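Local coordinates for peroxisomal fatty acid beta-oxidation multifunctional protein MFP2 (Arabidopsis thaliana, PDB 2WTB), which carries out successive steps of peroxisomal fatty acid beta-oxidation during seed germination, as an enoyl-CoA hydratase and 3-hydroxyacyl-CoA dehydrogenase, at residues A[334-339]-A[481-486]; A[385-390]-A[414-419]. One frame throughout, in Å; residues are numbered along the deposited sequence.

Contact 1: A[334-339]-A[481-486]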
loop_
_atom_site.group_PDB
_atom_site.type_symbol
_atom_site.label_atom_id
_atom_site.label_comp_id
_atom_site.label_asym_id
_atom_site.label_seq_id
_atom_site.Cartn_x
_atom_site.Cartn_y
_atom_site.Cartn_z
ATOM N N SER A 334 -6.486 6.324 -16.663
ATOM C CA SER A 334 -6.180 7.603 -16.030
ATOM C C SER A 334 -6.219 8.734 -17.055
ATOM O O SER A 334 -5.390 9.643 -17.023
ATOM C CB SER A 334 -4.810 7.554 -15.353
ATOM O OG SER A 334 -4.762 6.541 -14.365
ATOM N N ASN A 335 -7.199 8.673 -17.952
ATOM C CA ASN A 335 -7.334 9.635 -19.048
ATOM C C ASN A 335 -6.021 10.031 -19.727
ATOM O O ASN A 335 -5.692 11.212 -19.828
ATOM C CB ASN A 335 -8.135 10.878 -18.623
ATOM C CG ASN A 335 -7.706 11.426 -17.276
ATOM O OD1 ASN A 335 -7.936 10.804 -16.237
ATOM N ND2 ASN A 335 -7.098 12.606 -17.284
ATOM N N TYR A 336 -5.278 9.029 -20.189
ATOM C CA TYR A 336 -4.095 9.253 -21.011
ATOM C C TYR A 336 -4.360 8.761 -22.429
ATOM O O TYR A 336 -4.601 7.573 -22.640
ATOM C CB TYR A 336 -2.885 8.505 -20.447
ATOM C CG TYR A 336 -2.142 9.224 -19.344
ATOM C CD1 TYR A 336 -2.147 8.736 -18.045
ATOM C CD2 TYR A 336 -1.421 10.383 -19.606
ATOM C CE1 TYR A 336 -1.462 9.383 -17.036
ATOM C CE2 TYR A 336 -0.734 11.039 -18.600
ATOM C CZ TYR A 336 -0.758 10.534 -17.318
ATOM O OH TYR A 336 -0.077 11.182 -16.314
ATOM N N PRO A 337 -4.325 9.672 -23.409
ATOM C CA PRO A 337 -4.463 9.244 -24.804
ATOM C C PRO A 337 -3.326 8.300 -25.178
ATOM O O PRO A 337 -2.171 8.722 -25.224
ATOM C CB PRO A 337 -4.345 10.557 -25.584
ATOM C CG PRO A 337 -4.722 11.619 -24.605
ATOM C CD PRO A 337 -4.217 11.135 -23.283
ATOM N N VAL A 338 -3.647 7.038 -25.432
ATOM C CA VAL A 338 -2.623 6.037 -25.706
ATOM C C VAL A 338 -2.726 5.478 -27.120
ATOM O O VAL A 338 -3.821 5.237 -27.630
ATOM C CB VAL A 338 -2.684 4.879 -24.690
ATOM C CG1 VAL A 338 -1.839 3.704 -25.159
ATOM C CG2 VAL A 338 -2.227 5.357 -23.323
ATOM N N ILE A 339 -1.574 5.271 -27.748
ATOM C CA ILE A 339 -1.528 4.735 -29.099
ATOM C C ILE A 339 -0.601 3.526 -29.185
ATOM O O ILE A 339 0.588 3.620 -28.880
ATOM C CB ILE A 339 -1.081 5.807 -30.108
ATOM C CG1 ILE A 339 -0.622 5.156 -31.411
ATOM C CG2 ILE A 339 0.036 6.656 -29.525
ATOM C CD1 ILE A 339 0.015 6.125 -32.377
ATOM N N LYS A 481 2.485 8.322 -10.124
ATOM C CA LYS A 481 1.511 8.743 -9.127
ATOM C C LYS A 481 0.141 8.959 -9.766
ATOM O O LYS A 481 -0.888 8.627 -9.177
ATOM C CB LYS A 481 1.981 10.019 -8.427
ATOM C CG LYS A 481 1.060 10.497 -7.320
ATOM C CD LYS A 481 1.664 11.667 -6.562
ATOM C CE LYS A 481 0.766 12.097 -5.412
ATOM N NZ LYS A 481 1.368 13.199 -4.610
ATOM N N LYS A 482 0.139 9.509 -10.976
ATOM C CA LYS A 482 -1.099 9.781 -11.697
ATOM C C LYS A 482 -1.886 8.504 -11.989
ATOM O O LYS A 482 -3.112 8.532 -12.082
ATOM C CB LYS A 482 -0.804 10.515 -13.007
ATOM C CG LYS A 482 -0.083 11.841 -12.837
ATOM C CD LYS A 482 -0.925 12.839 -12.064
ATOM C CE LYS A 482 -0.263 14.206 -12.037
ATOM N NZ LYS A 482 -1.094 15.211 -11.320
ATOM N N ILE A 483 -1.177 7.390 -12.143
ATOM C CA ILE A 483 -1.818 6.114 -12.449
ATOM C C ILE A 483 -1.859 5.188 -11.237
ATOM O O ILE A 483 -1.709 3.972 -11.362
ATOM C CB ILE A 483 -1.139 5.396 -13.632
ATOM C CG1 ILE A 483 0.350 5.186 -13.353
ATOM C CG2 ILE A 483 -1.335 6.187 -14.915
ATOM C CD1 ILE A 483 1.088 4.503 -14.486
ATOM N N LYS A 484 -2.058 5.778 -10.063
ATOM C CA LYS A 484 -2.268 5.023 -8.832
ATOM C C LYS A 484 -1.207 3.950 -8.591
ATOM O O LYS A 484 -1.499 2.884 -8.049
ATOM C CB LYS A 484 -3.664 4.400 -8.831
ATOM C CG LYS A 484 -4.772 5.379 -9.186
ATOM C CD LYS A 484 -4.718 6.617 -8.306
ATOM C CE LYS A 484 -5.893 7.544 -8.585
ATOM N NZ LYS A 484 -5.937 7.984 -10.008
ATOM N N LYS A 485 0.024 4.241 -8.992
ATOM C CA LYS A 485 1.141 3.336 -8.761
ATOM C C LYS A 485 2.036 3.892 -7.661
ATOM O O LYS A 485 2.003 5.088 -7.370
ATOM C CB LYS A 485 1.958 3.159 -10.043
ATOM C CG LYS A 485 1.270 2.351 -11.128
ATOM C CD LYS A 485 1.616 0.879 -11.016
ATOM C CE LYS A 485 1.084 0.096 -12.204
ATOM N NZ LYS A 485 -0.400 -0.034 -12.171
ATOM N N THR A 486 2.829 3.019 -7.048
ATOM C CA THR A 486 3.840 3.445 -6.086
ATOM C C THR A 486 5.224 3.265 -6.694
ATOM O O THR A 486 5.709 2.142 -6.827
ATOM C CB THR A 486 3.743 2.670 -4.765
ATOM O OG1 THR A 486 2.576 3.092 -4.051
ATOM C CG2 THR A 486 4.971 2.927 -3.901
#
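S334 OG and Y336 CG both lie beside the backbone N, anti to the carbonyl carbon (chi1 -59° and -84°), while I483 has its CG1 in the crowded position between N and the carbonyl carbon (chi1 57°), which leaves CG2 as the branch that meets them. The contact illustrates how two helix ends can be joined by a few atoms. The hydroxyl of S334 reaches the backbone carbonyl near the end of helix 470-482: S334 OG gives a weak hydrogen bond to K482 O, 3.4 Å away. The same S334 OG lies 3.5 Å from I483 CG2, so one methyl sits against the serine tip. That methyl also takes the tyrosine, with Y336 CE1 3.8 Å from I483 CG2 in an oblique approach. Further along, the ring ends on the lysine: Y336 OH is 3.5 Å from K482 CB, which lies at the ring edge near its plane. The K482 chain starts toward the ring, bends at chi2, and carries its amine away. At S334 and I483 the backbones come closest, with 5.8 Å between their CA atoms. Both segments leave a helix through a Schellman motif, with N335 and K484 as the positive-phi residues, and Y336 packs back on L331 of helix 322-332. The contact thus ties two helix C termini within the NAD-binding domain. With 173 Å² buried, its chemistry implies a small, mostly apolar touch with one weak polar bond; the two helix ends, both partially negative, would if anything slightly disfavour each other.

Contact 2: A[385-390]-A[414-419]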
loop_
_atom_site.group_PDB
_atom_site.type_symbol
_atom_site.label_atom_id
_atom_site.label_comp_id
_atom_site.label_asym_id
_atom_site.label_seq_id
_atom_site.Cartn_x
_atom_site.Cartn_y
_atom_site.Cartn_z
ATOM N N ASP A 385 2.073 2.309 -37.847
ATOM C CA ASP A 385 3.002 3.281 -38.414
ATOM C C ASP A 385 3.648 4.132 -37.322
ATOM O O ASP A 385 3.254 4.067 -36.157
ATOM C CB ASP A 385 2.269 4.177 -39.416
ATOM C CG ASP A 385 3.217 4.982 -40.284
ATOM O OD1 ASP A 385 4.416 4.634 -40.342
ATOM O OD2 ASP A 385 2.762 5.959 -40.914
ATOM N N TYR A 386 4.640 4.930 -37.705
ATOM C CA TYR A 386 5.343 5.794 -36.762
ATOM C C TYR A 386 4.973 7.265 -36.929
ATOM O O TYR A 386 5.262 8.083 -36.058
ATOM C CB TYR A 386 6.858 5.638 -36.912
ATOM C CG TYR A 386 7.448 4.455 -36.179
ATOM C CD1 TYR A 386 7.352 4.351 -34.798
ATOM C CD2 TYR A 386 8.126 3.458 -36.866
ATOM C CE1 TYR A 386 7.899 3.277 -34.123
ATOM C CE2 TYR A 386 8.678 2.381 -36.200
ATOM C CZ TYR A 386 8.563 2.296 -34.830
ATOM O OH TYR A 386 9.112 1.222 -34.166
ATOM N N GLU A 387 4.342 7.600 -38.049
ATOM C CA GLU A 387 4.001 8.992 -38.340
ATOM C C GLU A 387 3.064 9.592 -37.297
ATOM O O GLU A 387 2.879 10.808 -37.240
ATOM C CB GLU A 387 3.393 9.120 -39.738
ATOM C CG GLU A 387 4.398 8.943 -40.863
ATOM C CD GLU A 387 5.535 9.947 -40.791
ATOM O OE1 GLU A 387 6.646 9.622 -41.260
ATOM O OE2 GLU A 387 5.321 11.058 -40.262
ATOM N N SER A 388 2.474 8.733 -36.473
ATOM C CA SER A 388 1.580 9.183 -35.415
ATOM C C SER A 388 2.345 9.418 -34.116
ATOM O O SER A 388 1.748 9.611 -33.058
ATOM C CB SER A 388 0.458 8.166 -35.201
ATOM O OG SER A 388 0.966 6.843 -35.200
ATOM N N PHE A 389 3.671 9.406 -34.208
ATOM C CA PHE A 389 4.531 9.624 -33.050
ATOM C C PHE A 389 5.054 11.055 -33.016
ATOM O O PHE A 389 5.743 11.454 -32.079
ATOM C CB PHE A 389 5.707 8.645 -33.064
ATOM C CG PHE A 389 5.337 7.245 -32.668
ATOM C CD1 PHE A 389 4.288 6.588 -33.288
ATOM C CD2 PHE A 389 6.050 6.581 -31.688
ATOM C CE1 PHE A 389 3.949 5.298 -32.927
ATOM C CE2 PHE A 389 5.719 5.293 -31.325
ATOM C CZ PHE A 389 4.667 4.650 -31.944
ATOM N N ARG A 390 4.720 11.824 -34.047
ATOM C CA ARG A 390 5.170 13.205 -34.155
ATOM C C ARG A 390 4.546 14.080 -33.073
ATOM O O ARG A 390 4.855 15.265 -32.966
ATOM C CB ARG A 390 4.820 13.767 -35.532
ATOM C CG ARG A 390 5.344 12.939 -36.691
ATOM C CD ARG A 390 6.860 12.958 -36.735
ATOM N NE ARG A 390 7.374 12.354 -37.961
ATOM C CZ ARG A 390 8.655 12.359 -38.314
ATOM N NH1 ARG A 390 9.558 12.938 -37.535
ATOM N NH2 ARG A 390 9.032 11.787 -39.448
ATOM N N GLU A 414 13.835 7.670 -31.767
ATOM C CA GLU A 414 14.613 8.900 -31.828
ATOM C C GLU A 414 14.371 9.642 -33.139
ATOM O O GLU A 414 14.512 10.863 -33.209
ATOM C CB GLU A 414 16.102 8.585 -31.674
ATOM C CG GLU A 414 17.009 9.799 -31.725
ATOM C CD GLU A 414 18.474 9.417 -31.770
ATOM O OE1 GLU A 414 19.273 10.025 -31.028
ATOM O OE2 GLU A 414 18.825 8.499 -32.540
ATOM N N LYS A 415 13.998 8.896 -34.174
ATOM C CA LYS A 415 13.788 9.473 -35.496
ATOM C C LYS A 415 12.418 10.137 -35.640
ATOM O O LYS A 415 12.327 11.306 -36.015
ATOM C CB LYS A 415 13.968 8.409 -36.581
ATOM C CG LYS A 415 13.819 8.942 -37.998
ATOM C CD LYS A 415 13.883 7.826 -39.028
ATOM C CE LYS A 415 15.230 7.123 -39.006
ATOM N NZ LYS A 415 15.280 6.004 -39.988
ATOM N N TYR A 416 11.361 9.389 -35.334
ATOM C CA TYR A 416 9.995 9.854 -35.574
ATOM C C TYR A 416 9.385 10.634 -34.407
ATOM O O TYR A 416 8.318 11.233 -34.548
ATOM C CB TYR A 416 9.085 8.676 -35.941
ATOM C CG TYR A 416 9.532 7.915 -37.170
ATOM C CD1 TYR A 416 9.193 8.353 -38.443
ATOM C CD2 TYR A 416 10.291 6.757 -37.056
ATOM C CE1 TYR A 416 9.598 7.661 -39.570
ATOM C CE2 TYR A 416 10.701 6.059 -38.177
ATOM C CZ TYR A 416 10.352 6.514 -39.430
ATOM O OH TYR A 416 10.759 5.822 -40.549
ATOM N N CYS A 417 10.058 10.628 -33.262
ATOM C CA CYS A 417 9.538 11.303 -32.075
ATOM C C CYS A 417 10.026 12.741 -31.957
ATOM O O CYS A 417 11.034 13.113 -32.560
ATOM C CB CYS A 417 9.913 10.532 -30.806
ATOM S SG CYS A 417 8.915 9.066 -30.496
ATOM N N PRO A 418 9.295 13.559 -31.185
ATOM C CA PRO A 418 9.722 14.917 -30.830
ATOM C C PRO A 418 10.976 14.879 -29.960
ATOM O O PRO A 418 11.231 13.869 -29.300
ATOM C CB PRO A 418 8.537 15.455 -30.021
ATOM C CG PRO A 418 7.371 14.621 -30.442
ATOM C CD PRO A 418 7.932 13.265 -30.714
ATOM N N GLN A 419 11.739 15.967 -29.955
ATOM C CA GLN A 419 13.023 16.005 -29.259
ATOM C C GLN A 419 12.888 15.926 -27.740
ATOM O O GLN A 419 13.852 15.612 -27.041
ATOM C CB GLN A 419 13.800 17.267 -29.648
ATOM C CG GLN A 419 13.806 17.554 -31.141
ATOM C CD GLN A 419 14.256 16.363 -31.965
ATOM O OE1 GLN A 419 14.866 15.428 -31.446
ATOM N NE2 GLN A 419 13.958 16.394 -33.260
#
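Y416, at the end of helix 403-416, presents its ring to the loop 385-390, its CG anti to the carbonyl carbon (chi1 -59°). Y416 CB lies 3.9 Å from Y386 CB and also near the CB of F389. One step out, Y416 CG is 3.5 Å from Y386 CB, which sits over the ring face in a CH-pi contact, while K415 CD covers the opposite face. On one flank, Y416 CD1 lies 3.6 Å from R390 NH2, obliquely to the ring, and Y416 CE1 beyond it has E387 OE1 at its edge, 3.9 Å away. On the other flank, Y416 CE2 approaches Y386 CD2 at 3.9 Å. The two tyrosine rings are nearly parallel (8°) but slid apart, so they barely overlap. R390, bent at chi2, lays its guanidinium across the Y416 backbone, one face over CA, and a salt bridge from R390 NE to E387 OE2 (3.3 Å), whose hydrogen bond is weak, steadies the group. An alanine in place of Y416 has no ring face under Y386 CB and no CD1 beside R390 NH2, and the loop would probably sit more loosely against the helix end. Deeper in, C417 SG meets the F389 ring at its edge, 4.0 Å from F389 CD2, as a sulfur-aromatic contact. The site lies in a Rossmann-type NAD-binding domain, where helix 403-416 makes the beta-alpha-beta crossover between parallel neighbouring strands 394-397 and 422-425.

How the contacts relate
Read from the N terminus, the chain leaves helix 322-332 and enters 334-339, the first side of contact 1, then runs into strand 338-341 of the Rossmann sheet. After strand 380-383 it reaches 385-390, and 24 residues later 414-419 closes contact 2, a short loop holding strand 394-397 and most of helix 403-416. Only at 481-486 does contact 1 close, so contact 2 is nested inside its larger loop. Their centres are about 21 Å apart, yet they touch: I339 CD1 packs against S388 OG at 3.1 Å and also meets the F389 ring. Contact 1 brings the turn before strand 338-341 against the end of the helix that leads to edge strand 486-491; contact 2 joins the loop after strand 380-383, at the other edge, to helix 403-416.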